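Local structure of EDTA monooxygenase (EDTA-degrading bacterium BNC1, 5DQP) at residues 6-11 with 407-412; 41-46 with 84-89; 47-52 with 411-416; 112-117 with 198-203; 266-271 with 384-389. The protein is an EDTA monooxygenase of the bacterial luciferase-like family, which probably uses reduced FMN and molecular oxygen to oxidise the chelator. All blocks are in the same frame, centred on the assembly; numbering follows the deposited sequence.

The contacts tie parts of a TIM-barrel fold whose first strand, 7-11, pairs with strands 52-55 and 380-383. Contacts 1 and 3, centres about 7 Å apart, share Arg411 and Ser412, so the first strand and the chain after helix 390-405 meet where they lie, on the same side of the chain's centre. Along the chain, contacts 2, 4 and 5 follow in series between the two ends of contact 1, while the segments of contacts 2 and 3 alternate. Contact 5 touches contact 1 through Trp11 and contact 2 through Pro389. Contact 4 stands apart, its centre about 32 Å from that of contact 5, and like contact 2 it borders the second subunit.

Contact 1: residues 6-11 with 407-412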
# COMPACT_ATOMS: atom_id res chain seq x y z
N MET A 6 11.19 27.71 4.06
CA MET A 6 11.87 26.55 3.49
C MET A 6 11.09 25.27 3.78
O MET A 6 10.61 25.07 4.90
CB MET A 6 13.28 26.45 4.11
CG MET A 6 14.14 25.29 3.62
SD MET A 6 15.68 25.21 4.55
CE MET A 6 16.36 26.86 4.23
N TYR A 7 11.00 24.38 2.78
CA TYR A 7 10.38 23.07 2.96
C TYR A 7 11.46 21.99 3.05
O TYR A 7 12.51 22.09 2.42
CB TYR A 7 9.41 22.74 1.82
CG TYR A 7 8.32 23.77 1.67
CD1 TYR A 7 7.18 23.72 2.45
CD2 TYR A 7 8.45 24.84 0.78
CE1 TYR A 7 6.19 24.69 2.35
CE2 TYR A 7 7.48 25.81 0.67
CZ TYR A 7 6.35 25.73 1.46
OH TYR A 7 5.38 26.69 1.34
N LEU A 8 11.19 20.95 3.85
CA LEU A 8 12.13 19.85 4.05
C LEU A 8 11.43 18.51 3.94
O LEU A 8 10.37 18.29 4.53
CB LEU A 8 12.82 19.96 5.42
CG LEU A 8 13.77 21.13 5.64
CD1 LEU A 8 14.24 21.08 7.07
CD2 LEU A 8 14.98 21.07 4.67
N VAL A 9 12.05 17.59 3.20
CA VAL A 9 11.54 16.23 3.04
C VAL A 9 12.68 15.26 3.35
O VAL A 9 13.82 15.52 2.97
CB VAL A 9 11.01 16.00 1.61
CG1 VAL A 9 10.60 14.51 1.41
CG2 VAL A 9 9.86 16.96 1.31
N SER A 10 12.37 14.15 4.01
CA SER A 10 13.40 13.21 4.45
C SER A 10 13.20 11.85 3.78
O SER A 10 12.15 11.22 3.95
CB SER A 10 13.38 13.02 5.97
OG SER A 10 12.08 12.63 6.44
N TRP A 11 14.20 11.41 3.02
CA TRP A 11 14.20 10.04 2.55
C TRP A 11 14.05 9.11 3.74
O TRP A 11 14.64 9.33 4.80
CB TRP A 11 15.49 9.67 1.83
CG TRP A 11 15.76 10.28 0.53
CD1 TRP A 11 15.96 11.60 0.26
CD2 TRP A 11 15.95 9.58 -0.71
NE1 TRP A 11 16.24 11.78 -1.07
CE2 TRP A 11 16.24 10.55 -1.69
CE3 TRP A 11 15.90 8.23 -1.08
CZ2 TRP A 11 16.47 10.22 -3.03
CZ3 TRP A 11 16.13 7.90 -2.41
CH2 TRP A 11 16.41 8.89 -3.37
N GLY A 407 14.50 31.66 11.51
CA GLY A 407 13.24 32.18 11.01
C GLY A 407 12.81 31.65 9.66
O GLY A 407 11.88 32.20 9.07
N VAL A 408 13.43 30.59 9.16
CA VAL A 408 13.16 30.10 7.81
C VAL A 408 12.46 28.75 7.81
O VAL A 408 12.18 28.22 6.72
CB VAL A 408 14.45 30.01 6.98
CG1 VAL A 408 15.18 31.32 7.05
CG2 VAL A 408 15.34 28.84 7.45
N PHE A 409 12.18 28.17 8.99
CA PHE A 409 11.57 26.85 9.11
C PHE A 409 10.63 26.79 10.31
O PHE A 409 11.00 27.22 11.40
CB PHE A 409 12.63 25.74 9.24
CG PHE A 409 12.06 24.41 8.94
CD1 PHE A 409 11.68 24.10 7.63
CD2 PHE A 409 11.81 23.49 9.96
CE1 PHE A 409 11.07 22.88 7.32
CE2 PHE A 409 11.19 22.25 9.66
CZ PHE A 409 10.83 21.96 8.35
N PRO A 410 9.45 26.19 10.17
CA PRO A 410 8.45 26.28 11.24
C PRO A 410 8.78 25.43 12.46
O PRO A 410 9.45 24.39 12.37
CB PRO A 410 7.16 25.78 10.57
CG PRO A 410 7.65 24.84 9.52
CD PRO A 410 8.98 25.37 9.04
N ARG A 411 8.25 25.86 13.60
CA ARG A 411 8.30 25.08 14.83
C ARG A 411 7.05 24.24 15.07
O ARG A 411 7.05 23.41 15.99
CB ARG A 411 8.49 25.99 16.05
CG ARG A 411 9.80 26.74 16.04
CD ARG A 411 9.92 27.66 17.26
NE ARG A 411 11.13 28.48 17.20
CZ ARG A 411 12.33 28.09 17.64
NH1 ARG A 411 12.49 26.88 18.17
NH2 ARG A 411 13.37 28.92 17.55
N SER A 412 6.01 24.41 14.26
CA SER A 412 4.74 23.73 14.51
C SER A 412 4.17 23.22 13.21
O SER A 412 4.47 23.72 12.12
CB SER A 412 3.73 24.67 15.19
OG SER A 412 4.16 25.01 16.49
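Leu8 lays its methyl CD1 over one face of the Phe409 ring, 3.8 Å from the centroid and 19° off the ring normal, a CH-pi contact in which the two side chains cross obliquely. CG of Leu8 follows at 3.6 Å from Phe409 CE1. CD of the next residue, Pro410, lies over the opposite face of the ring, and both it and Leu8 CD1 are displaced toward the rim. The first torsion of Phe409 (chi1 -162°) sets CG anti to the backbone N, and the end of the ring comes closer to the strand than its base does. The backbone of Met6 meets the ring at its edge: Met6 O lies near the ring plane, 3.1 Å from Phe409 CD1. Met6 and Val408 are arranged differently, running alongside each other in the same sense, with the Met6 chain bending at chi3 and its CE 3.9 Å from Val408 CG2. The same two residues are joined by a nearly straight hydrogen bond from Met6 N to Val408 O (2.9 Å, 164° at the hydrogen). The tail enters the contact directly after a Schellman motif at Gly407 ends helix 390-405. Leu403 of that helix touches Met6, Leu8 and Phe409, Ile370 and Trp373 of helix 362-374 pack on Val408, and Phe381 of strand 380-383 lies against Met6.

Contact 2: residues 41-46 with 84-89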
# COMPACT_ATOMS: atom_id res chain seq x y z
N SER A 41 12.02 6.44 12.58
CA SER A 41 12.50 7.52 11.72
C SER A 41 11.41 8.54 11.44
O SER A 41 11.68 9.74 11.35
CB SER A 41 13.03 6.97 10.40
OG SER A 41 14.31 6.44 10.61
N ALA A 42 10.16 8.08 11.27
CA ALA A 42 9.11 9.04 10.96
C ALA A 42 8.79 9.91 12.17
O ALA A 42 8.48 11.09 12.02
CB ALA A 42 7.85 8.33 10.45
N GLU A 43 8.87 9.33 13.38
CA GLU A 43 8.67 10.11 14.61
C GLU A 43 9.82 11.10 14.85
O GLU A 43 9.60 12.18 15.41
CB GLU A 43 8.50 9.18 15.81
CG GLU A 43 7.12 8.49 15.97
CD GLU A 43 5.97 9.41 16.49
OE1 GLU A 43 4.86 8.88 16.75
OE2 GLU A 43 6.15 10.65 16.64
N ILE A 44 11.04 10.76 14.44
CA ILE A 44 12.12 11.74 14.49
C ILE A 44 11.83 12.90 13.53
O ILE A 44 11.96 14.07 13.89
CB ILE A 44 13.47 11.08 14.19
CG1 ILE A 44 13.91 10.22 15.39
CG2 ILE A 44 14.54 12.13 13.81
CD1 ILE A 44 15.05 9.24 15.03
N ALA A 45 11.42 12.60 12.29
CA ALA A 45 11.10 13.68 11.36
C ALA A 45 9.92 14.50 11.86
O ALA A 45 9.90 15.73 11.71
CB ALA A 45 10.83 13.10 9.96
N ARG A 46 8.93 13.85 12.47
CA ARG A 46 7.78 14.58 13.02
C ARG A 46 8.21 15.56 14.11
O ARG A 46 7.76 16.71 14.13
CB ARG A 46 6.76 13.59 13.57
CG ARG A 46 5.44 14.22 14.02
CD ARG A 46 4.66 13.19 14.87
NE ARG A 46 3.69 13.84 15.72
CZ ARG A 46 3.97 14.44 16.87
NH1 ARG A 46 5.23 14.48 17.31
NH2 ARG A 46 3.00 15.00 17.57
N GLY A 84 -0.72 5.44 9.64
CA GLY A 84 -1.69 4.91 10.59
C GLY A 84 -1.27 5.14 12.02
O GLY A 84 -2.11 5.25 12.91
N ARG A 85 0.04 5.24 12.26
CA ARG A 85 0.64 5.30 13.59
C ARG A 85 1.22 6.66 13.95
O ARG A 85 1.11 7.09 15.10
CB ARG A 85 1.76 4.24 13.70
CG ARG A 85 2.67 4.45 14.92
CD ARG A 85 2.28 3.55 16.08
NE ARG A 85 2.24 2.16 15.63
CZ ARG A 85 3.17 1.25 15.87
NH1 ARG A 85 3.02 0.02 15.40
NH2 ARG A 85 4.25 1.56 16.59
N VAL A 86 1.83 7.36 13.01
CA VAL A 86 2.50 8.63 13.26
C VAL A 86 1.63 9.74 12.67
O VAL A 86 1.41 9.77 11.46
CB VAL A 86 3.90 8.64 12.64
CG1 VAL A 86 4.64 9.92 13.01
CG2 VAL A 86 4.69 7.38 13.09
N PRO A 87 1.13 10.68 13.48
CA PRO A 87 0.34 11.79 12.94
C PRO A 87 1.20 12.88 12.31
O PRO A 87 2.43 12.85 12.36
CB PRO A 87 -0.38 12.32 14.18
CG PRO A 87 0.56 12.02 15.31
CD PRO A 87 1.23 10.71 14.95
N ASP A 88 0.52 13.84 11.66
CA ASP A 88 1.10 15.10 11.21
C ASP A 88 1.97 14.98 9.96
O ASP A 88 1.71 15.65 8.96
CB ASP A 88 1.94 15.73 12.33
CG ASP A 88 1.09 16.15 13.53
OD1 ASP A 88 -0.04 16.67 13.34
OD2 ASP A 88 1.57 15.96 14.66
N ILE A 89 3.02 14.19 10.01
CA ILE A 89 4.00 14.25 8.95
C ILE A 89 3.42 13.70 7.67
O ILE A 89 2.72 12.67 7.67
CB ILE A 89 5.28 13.50 9.36
CG1 ILE A 89 6.33 13.70 8.27
CG2 ILE A 89 4.93 12.07 9.67
CD1 ILE A 89 7.69 13.57 8.79
O HOH W 1 0.22 15.96 16.65
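Arg46 and Asp88 form the polar part of this contact; within the TIM-barrel fold, helix 35-47 packs here on the chain that leaves helix 75-85 for strand 90-96. Together with Glu43 they make a salt-bridge network, though a loose one. Arg46 NE lies 3.2 Å from Asp88 OD2, but the angle at its hydrogen is only 121° and the bond is weak; the guanidinium and carboxylate planes are turned 31° apart. A water accepts from Arg46 NH2 at 3.1 Å and also sits beside Asp88 OD2, at a spacing short enough to be doubtful. Arg46 NH1 and Glu43 OE2 are 4.0 Å apart, a long pair of charges with no N-H aimed at the oxygen. Backbone groups are better served: Arg46 N donates to Ala42 O within the helix, Pro87 O accepts from Ile89 N, Asp88 O accepts from Arg421 NH2, and Arg119 NH2 serves both Val86 O and Ile89 O. The Arg46 chain, extended from CG to NE, brings CD to 3.8 Å from Val86 CG1 and 3.4 Å from Pro87 O. An alanine at Arg46 would probably leave Asp88 without its cationic mate and open a gap beside Val86 CG1 and the Pro87 ring. Glu43 and Val86 pass each other antiparallel, their aliphatic atoms touching. Deeper in, Ile89 CD1 presses on Ala45 CB at 3.4 Å, tighter than usual for two carbons.

Contact 3: residues 47-52 with 411-416; sequences RGRIDA and RSYTES
The Tyr413 hydroxyl donates a short hydrogen bond to Ile50 O, at 2.6 Å, and Arg49 NE donates a longer one to Arg411 O, at 2.9 Å. Both reach the turn where a Schellman motif, with Arg49 at positive phi, ends helix 35-47 and leads the chain into barrel strand 52-55. The two bonds differ in geometry. Ile50 O lies at the edge of the tyrosine ring, in its plane, and the hydroxyl is tilted only 17° from the plane of the carbonyl. Arg49 NE instead sits well above the carbonyl plane of Arg411, 47° out of it, although the oxygen stays in the guanidinium plane. Another branch of the same guanidinium, NH1, bonds to Arg46 O, which gives the group two bonds, at NE and NH1, that should limit its rotation. Outward from these bonds, the bend at chi2 of Arg49 (-50°) brings CD over a face of the Tyr413 ring, 4.0 Å from the centroid, in a CH-pi contact. The ring and guanidinium themselves are inclined rather than stacked. Asp88, Ile89 and Arg421 also pack on Tyr413. A phenylalanine here would probably leave Ile50 O without its hydroxyl partner, the ring then held to the turn by packing alone. The hydroxyl end is closely packed as well: Tyr413 OH lies 3.2 Å from Arg49 CA, and Tyr413 CZ 3.4 Å from the same carbon.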
# COMPACT_ATOMS: atom_id res chain seq x y z
N ARG A 47 9.10 15.11 15.00
CA ARG A 47 9.63 16.00 16.04
C ARG A 47 10.36 17.21 15.44
O ARG A 47 10.29 18.31 15.99
CB ARG A 47 10.56 15.21 16.97
CG ARG A 47 11.34 16.09 17.96
CD ARG A 47 12.16 15.25 18.95
NE ARG A 47 13.52 14.97 18.48
CZ ARG A 47 14.00 13.76 18.21
NH1 ARG A 47 13.22 12.69 18.36
NH2 ARG A 47 15.25 13.62 17.79
N GLY A 48 11.02 17.04 14.29
CA GLY A 48 11.62 18.16 13.59
C GLY A 48 10.67 19.00 12.76
O GLY A 48 11.12 20.00 12.17
N ARG A 49 9.38 18.65 12.71
CA ARG A 49 8.42 19.29 11.80
C ARG A 49 8.80 19.14 10.33
O ARG A 49 8.46 19.98 9.49
CB ARG A 49 8.25 20.78 12.12
CG ARG A 49 7.97 21.09 13.57
CD ARG A 49 6.83 20.25 14.15
NE ARG A 49 6.65 20.56 15.56
CZ ARG A 49 6.53 19.67 16.54
NH1 ARG A 49 6.57 18.36 16.28
NH2 ARG A 49 6.35 20.09 17.78
N ILE A 50 9.54 18.09 9.98
CA ILE A 50 9.76 17.82 8.57
C ILE A 50 8.41 17.77 7.88
O ILE A 50 7.43 17.29 8.45
CB ILE A 50 10.56 16.52 8.38
CG1 ILE A 50 11.92 16.62 9.09
CG2 ILE A 50 10.80 16.22 6.91
CD1 ILE A 50 12.73 17.90 8.81
N ASP A 51 8.33 18.30 6.65
CA ASP A 51 7.03 18.36 6.00
C ASP A 51 6.54 16.98 5.57
O ASP A 51 5.35 16.68 5.70
CB ASP A 51 7.07 19.32 4.82
CG ASP A 51 7.31 20.74 5.26
OD1 ASP A 51 6.42 21.31 5.93
OD2 ASP A 51 8.41 21.27 4.98
N ALA A 52 7.43 16.13 5.06
CA ALA A 52 7.02 14.79 4.65
C ALA A 52 8.22 13.86 4.62
O ALA A 52 9.36 14.31 4.43
CB ALA A 52 6.34 14.81 3.27
N ARG A 411 8.25 25.86 13.60
CA ARG A 411 8.30 25.08 14.83
C ARG A 411 7.05 24.24 15.07
O ARG A 411 7.05 23.41 15.99
CB ARG A 411 8.49 25.99 16.05
CG ARG A 411 9.80 26.74 16.04
CD ARG A 411 9.92 27.66 17.26
NE ARG A 411 11.13 28.48 17.20
CZ ARG A 411 12.33 28.09 17.64
NH1 ARG A 411 12.49 26.88 18.17
NH2 ARG A 411 13.37 28.92 17.55
N SER A 412 6.01 24.41 14.26
CA SER A 412 4.74 23.73 14.51
C SER A 412 4.17 23.22 13.21
O SER A 412 4.47 23.72 12.12
CB SER A 412 3.73 24.67 15.19
OG SER A 412 4.16 25.01 16.49
N TYR A 413 3.31 22.20 13.32
CA TYR A 413 2.43 21.83 12.21
C TYR A 413 1.16 22.66 12.30
O TYR A 413 0.32 22.42 13.17
CB TYR A 413 2.11 20.34 12.24
CG TYR A 413 3.27 19.45 11.83
CD1 TYR A 413 3.82 19.50 10.54
CD2 TYR A 413 3.80 18.55 12.72
CE1 TYR A 413 4.89 18.66 10.17
CE2 TYR A 413 4.87 17.73 12.37
CZ TYR A 413 5.40 17.78 11.11
OH TYR A 413 6.44 16.92 10.82
N THR A 414 1.00 23.62 11.39
CA THR A 414 -0.18 24.48 11.38
C THR A 414 -1.20 24.13 10.30
O THR A 414 -2.28 24.71 10.26
CB THR A 414 0.25 25.94 11.25
OG1 THR A 414 1.17 26.05 10.16
CG2 THR A 414 0.99 26.39 12.53
N GLU A 415 -0.87 23.18 9.42
CA GLU A 415 -1.80 22.61 8.46
C GLU A 415 -1.79 21.11 8.66
O GLU A 415 -0.75 20.52 9.00
CB GLU A 415 -1.42 22.93 7.02
CG GLU A 415 -1.26 24.41 6.67
CD GLU A 415 -0.02 25.05 7.30
OE1 GLU A 415 -0.18 26.12 7.92
OE2 GLU A 415 1.10 24.49 7.19
N SER A 416 -2.93 20.48 8.47
CA SER A 416 -2.96 19.04 8.66
C SER A 416 -2.92 18.27 7.34
O SER A 416 -2.81 17.04 7.37
CB SER A 416 -4.19 18.63 9.48
OG SER A 416 -5.39 18.84 8.77

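Contact 4: residues 112-117 with 198-203; sequences VNLLSG and LNVPLP
Leu114, near the C-terminal end of helix 102-115, points its side chain into three residues of the 198-203 loop. Its CB heads toward the loop without touching it, and chi1 (-170°) carries CG onward, anti to the backbone N. The contact is left to the two methyls, which part company there. CD1 goes to Pro203, lying 3.9 Å from its CG and 4.1 Å from its CB. CD2 goes to the other proline, 3.7 Å from Pro201 CD and 3.8 Å from Pro201 CG, and also meets Val200 CG1 at 3.9 Å. Leu114 crosses Pro201 at about a right angle, and CD2 abuts the CG-CD bond of the ring. Beside it, Asn113 merely skirts Pro203; its OD1 is used by Ile120 N, at the start of the next barrel strand. A Schellman motif at Gly117 then ends the helix. The loop is itself backed by the second subunit, whose Pro72 and Phe33 pack on Val200 and Pro201. With methyl and ring carbons carrying nearly all of the contact, the fit probably rests on shape and burial, the leucine lying between two rigid proline rings.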
# COMPACT_ATOMS: atom_id res chain seq x y z
N VAL A 112 -4.86 6.09 0.54
CA VAL A 112 -3.93 6.32 1.62
C VAL A 112 -3.95 7.80 1.97
O VAL A 112 -3.79 8.17 3.14
CB VAL A 112 -2.52 5.80 1.28
CG1 VAL A 112 -1.81 6.68 0.24
CG2 VAL A 112 -1.70 5.68 2.56
N ASN A 113 -4.17 8.65 0.97
CA ASN A 113 -4.26 10.08 1.23
C ASN A 113 -5.44 10.39 2.15
O ASN A 113 -5.28 11.03 3.20
CB ASN A 113 -4.42 10.85 -0.09
CG ASN A 113 -4.23 12.35 0.08
OD1 ASN A 113 -3.27 12.80 0.74
ND2 ASN A 113 -5.13 13.13 -0.49
N LEU A 114 -6.63 9.93 1.75
CA LEU A 114 -7.85 10.15 2.51
C LEU A 114 -7.75 9.51 3.90
O LEU A 114 -8.05 10.15 4.91
CB LEU A 114 -9.04 9.60 1.72
CG LEU A 114 -10.47 9.89 2.18
CD1 LEU A 114 -10.70 11.36 2.30
CD2 LEU A 114 -11.45 9.31 1.16
N LEU A 115 -7.28 8.26 3.96
CA LEU A 115 -7.17 7.60 5.25
C LEU A 115 -6.21 8.31 6.19
O LEU A 115 -6.40 8.26 7.41
CB LEU A 115 -6.72 6.15 5.09
CG LEU A 115 -7.80 5.13 4.80
CD1 LEU A 115 -7.10 3.86 4.42
CD2 LEU A 115 -8.75 4.92 6.03
N SER A 116 -5.15 8.94 5.66
CA SER A 116 -4.21 9.62 6.53
C SER A 116 -4.64 11.04 6.88
O SER A 116 -3.91 11.73 7.59
CB SER A 116 -2.81 9.66 5.89
OG SER A 116 -2.84 10.40 4.69
N GLY A 117 -5.78 11.50 6.39
CA GLY A 117 -6.13 12.89 6.59
C GLY A 117 -5.54 13.84 5.58
O GLY A 117 -5.49 15.05 5.84
N LEU A 198 -13.97 6.33 -10.07
CA LEU A 198 -13.21 5.81 -8.95
C LEU A 198 -14.13 5.62 -7.75
O LEU A 198 -15.06 6.39 -7.54
CB LEU A 198 -12.10 6.78 -8.58
CG LEU A 198 -10.94 6.33 -7.71
CD1 LEU A 198 -10.16 5.26 -8.45
CD2 LEU A 198 -10.05 7.55 -7.40
N ASN A 199 -13.85 4.57 -6.96
CA ASN A 199 -14.59 4.30 -5.73
C ASN A 199 -13.88 4.84 -4.48
O ASN A 199 -14.00 4.27 -3.40
CB ASN A 199 -14.87 2.80 -5.60
CG ASN A 199 -13.61 1.97 -5.48
OD1 ASN A 199 -12.51 2.44 -5.75
ND2 ASN A 199 -13.78 0.72 -5.09
N VAL A 200 -13.18 5.96 -4.60
CA VAL A 200 -12.63 6.68 -3.46
C VAL A 200 -12.96 8.14 -3.74
O VAL A 200 -12.66 8.62 -4.84
CB VAL A 200 -11.12 6.48 -3.29
CG1 VAL A 200 -10.61 7.29 -2.09
CG2 VAL A 200 -10.75 5.00 -3.16
N PRO A 201 -13.57 8.87 -2.82
CA PRO A 201 -14.04 10.22 -3.17
C PRO A 201 -12.96 11.28 -3.03
O PRO A 201 -12.05 11.18 -2.20
CB PRO A 201 -15.16 10.46 -2.15
CG PRO A 201 -14.62 9.75 -0.93
CD PRO A 201 -13.93 8.51 -1.44
N LEU A 202 -13.08 12.32 -3.86
CA LEU A 202 -12.20 13.47 -3.75
C LEU A 202 -12.41 14.13 -2.40
O LEU A 202 -13.55 14.38 -2.00
CB LEU A 202 -12.50 14.48 -4.86
CG LEU A 202 -11.56 15.68 -5.05
CD1 LEU A 202 -10.15 15.21 -5.43
CD2 LEU A 202 -12.11 16.57 -6.12
N PRO A 203 -11.35 14.41 -1.65
CA PRO A 203 -11.51 15.11 -0.38
C PRO A 203 -11.79 16.58 -0.63
O PRO A 203 -11.51 17.09 -1.71
CB PRO A 203 -10.14 14.91 0.30
CG PRO A 203 -9.45 13.79 -0.51
CD PRO A 203 -9.96 14.01 -1.90

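Contact 5: residues 266-271 with 384-389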
# COMPACT_ATOMS: atom_id res chain seq x y z
N SER A 266 18.10 17.46 -3.81
CA SER A 266 18.28 16.32 -2.93
C SER A 266 19.76 16.19 -2.63
O SER A 266 20.59 16.37 -3.52
CB SER A 266 17.75 15.03 -3.58
OG SER A 266 17.83 13.91 -2.70
N PHE A 267 20.10 15.89 -1.38
CA PHE A 267 21.51 15.73 -1.06
C PHE A 267 21.68 14.87 0.19
O PHE A 267 20.74 14.67 0.97
CB PHE A 267 22.20 17.09 -0.88
CG PHE A 267 21.87 17.75 0.42
CD1 PHE A 267 20.65 18.33 0.61
CD2 PHE A 267 22.78 17.77 1.46
CE1 PHE A 267 20.33 18.93 1.81
CE2 PHE A 267 22.47 18.39 2.66
CZ PHE A 267 21.25 18.96 2.83
N VAL A 268 22.90 14.37 0.36
CA VAL A 268 23.27 13.51 1.48
C VAL A 268 24.06 14.36 2.48
O VAL A 268 25.17 14.80 2.15
CB VAL A 268 24.11 12.33 1.01
CG1 VAL A 268 24.47 11.42 2.21
CG2 VAL A 268 23.40 11.56 -0.11
N PRO A 269 23.55 14.61 3.67
CA PRO A 269 24.37 15.33 4.66
C PRO A 269 25.28 14.39 5.45
O PRO A 269 24.82 13.34 5.93
CB PRO A 269 23.32 15.97 5.56
CG PRO A 269 22.19 15.01 5.53
CD PRO A 269 22.18 14.37 4.16
N LEU A 270 26.54 14.76 5.62
CA LEU A 270 27.47 14.06 6.51
C LEU A 270 27.81 15.04 7.62
O LEU A 270 28.74 15.86 7.51
CB LEU A 270 28.72 13.60 5.77
CG LEU A 270 29.54 12.55 6.51
CD1 LEU A 270 28.66 11.34 6.81
CD2 LEU A 270 30.74 12.14 5.65
N ILE A 271 27.04 15.00 8.69
CA ILE A 271 27.06 16.04 9.70
C ILE A 271 27.79 15.53 10.92
O ILE A 271 27.42 14.50 11.47
CB ILE A 271 25.66 16.52 10.07
CG1 ILE A 271 24.99 17.13 8.85
CG2 ILE A 271 25.76 17.53 11.22
CD1 ILE A 271 23.58 17.51 9.08
N ASN A 384 18.72 13.16 2.43
CA ASN A 384 18.94 11.74 2.17
C ASN A 384 19.97 11.26 3.21
O ASN A 384 21.17 11.28 2.96
CB ASN A 384 19.43 11.56 0.74
CG ASN A 384 19.31 10.13 0.23
OD1 ASN A 384 18.78 9.24 0.90
ND2 ASN A 384 19.80 9.91 -1.01
N ALA A 385 19.48 10.83 4.36
CA ALA A 385 20.39 10.55 5.48
C ALA A 385 21.28 9.35 5.16
O ALA A 385 20.78 8.32 4.69
CB ALA A 385 19.60 10.31 6.76
N PRO A 386 22.59 9.45 5.41
CA PRO A 386 23.47 8.30 5.11
C PRO A 386 23.19 7.09 5.97
O PRO A 386 23.41 5.96 5.53
CB PRO A 386 24.88 8.86 5.38
CG PRO A 386 24.68 10.02 6.30
CD PRO A 386 23.34 10.61 5.92
N LEU A 387 22.72 7.29 7.20
CA LEU A 387 22.34 6.21 8.10
C LEU A 387 21.01 6.57 8.74
O LEU A 387 20.87 7.68 9.27
CB LEU A 387 23.40 5.99 9.19
CG LEU A 387 23.04 4.95 10.25
CD1 LEU A 387 22.74 3.58 9.62
CD2 LEU A 387 24.16 4.84 11.31
N LEU A 388 20.05 5.65 8.69
CA LEU A 388 18.76 5.80 9.38
C LEU A 388 18.67 4.85 10.57
O LEU A 388 19.09 3.70 10.48
CB LEU A 388 17.59 5.56 8.41
CG LEU A 388 17.45 6.69 7.37
CD1 LEU A 388 16.50 6.36 6.22
CD2 LEU A 388 16.97 7.92 8.11
N PRO A 389 18.12 5.33 11.70
CA PRO A 389 17.65 6.69 11.94
C PRO A 389 18.74 7.68 12.36
O PRO A 389 18.46 8.89 12.37
CB PRO A 389 16.64 6.52 13.07
CG PRO A 389 17.07 5.33 13.79
CD PRO A 389 17.61 4.39 12.72
O HOH W 2 20.55 12.25 -3.04
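Asn384 and Phe267 are joined by the one direct hydrogen bond between the segments, from Asn384 N to Phe267 O (2.9 Å, 154° at the hydrogen). A weaker polar contact comes next to it: Val268 CA directs its hydrogen at Asn384 O, with carbon and oxygen 3.4 Å apart. A water supplies a third polar link, accepting from Asn384 ND2 at 3.2 Å and hydrogen-bonded also to Ser266 OG. That serine oxygen has a further partner in the indole NE1 of Trp11. The backbone pairing prolongs the parallel alignment of strand 262-271 with strand 380-383, neighbours in the TIM barrel, just as strand 380-383 gives way to its loop. This is the C-terminal end of the barrel strands, where the active site of this fold lies; the side chain of Ser266 is about 11 Å from that of Thr94, a predicted FMN ligand, and about 4 Å from a bound polyether that probably came from the crystallisation liquor. The apolar contacts gather round Pro386. Its CD meets Val268 CG1 at 4.0 Å, the two side chains running in opposing senses, and its CG meets Leu270 CD1 at 4.2 Å. Pro269 O comes close to the same ring, 3.1 Å from Pro386 CD. Val268 owes its part to chi1 (-179°), which turns CG1 anti to the backbone N, where it also meets Asn384 O. Pro386 also packs against Leu18 and against Ala391 of helix 390-405.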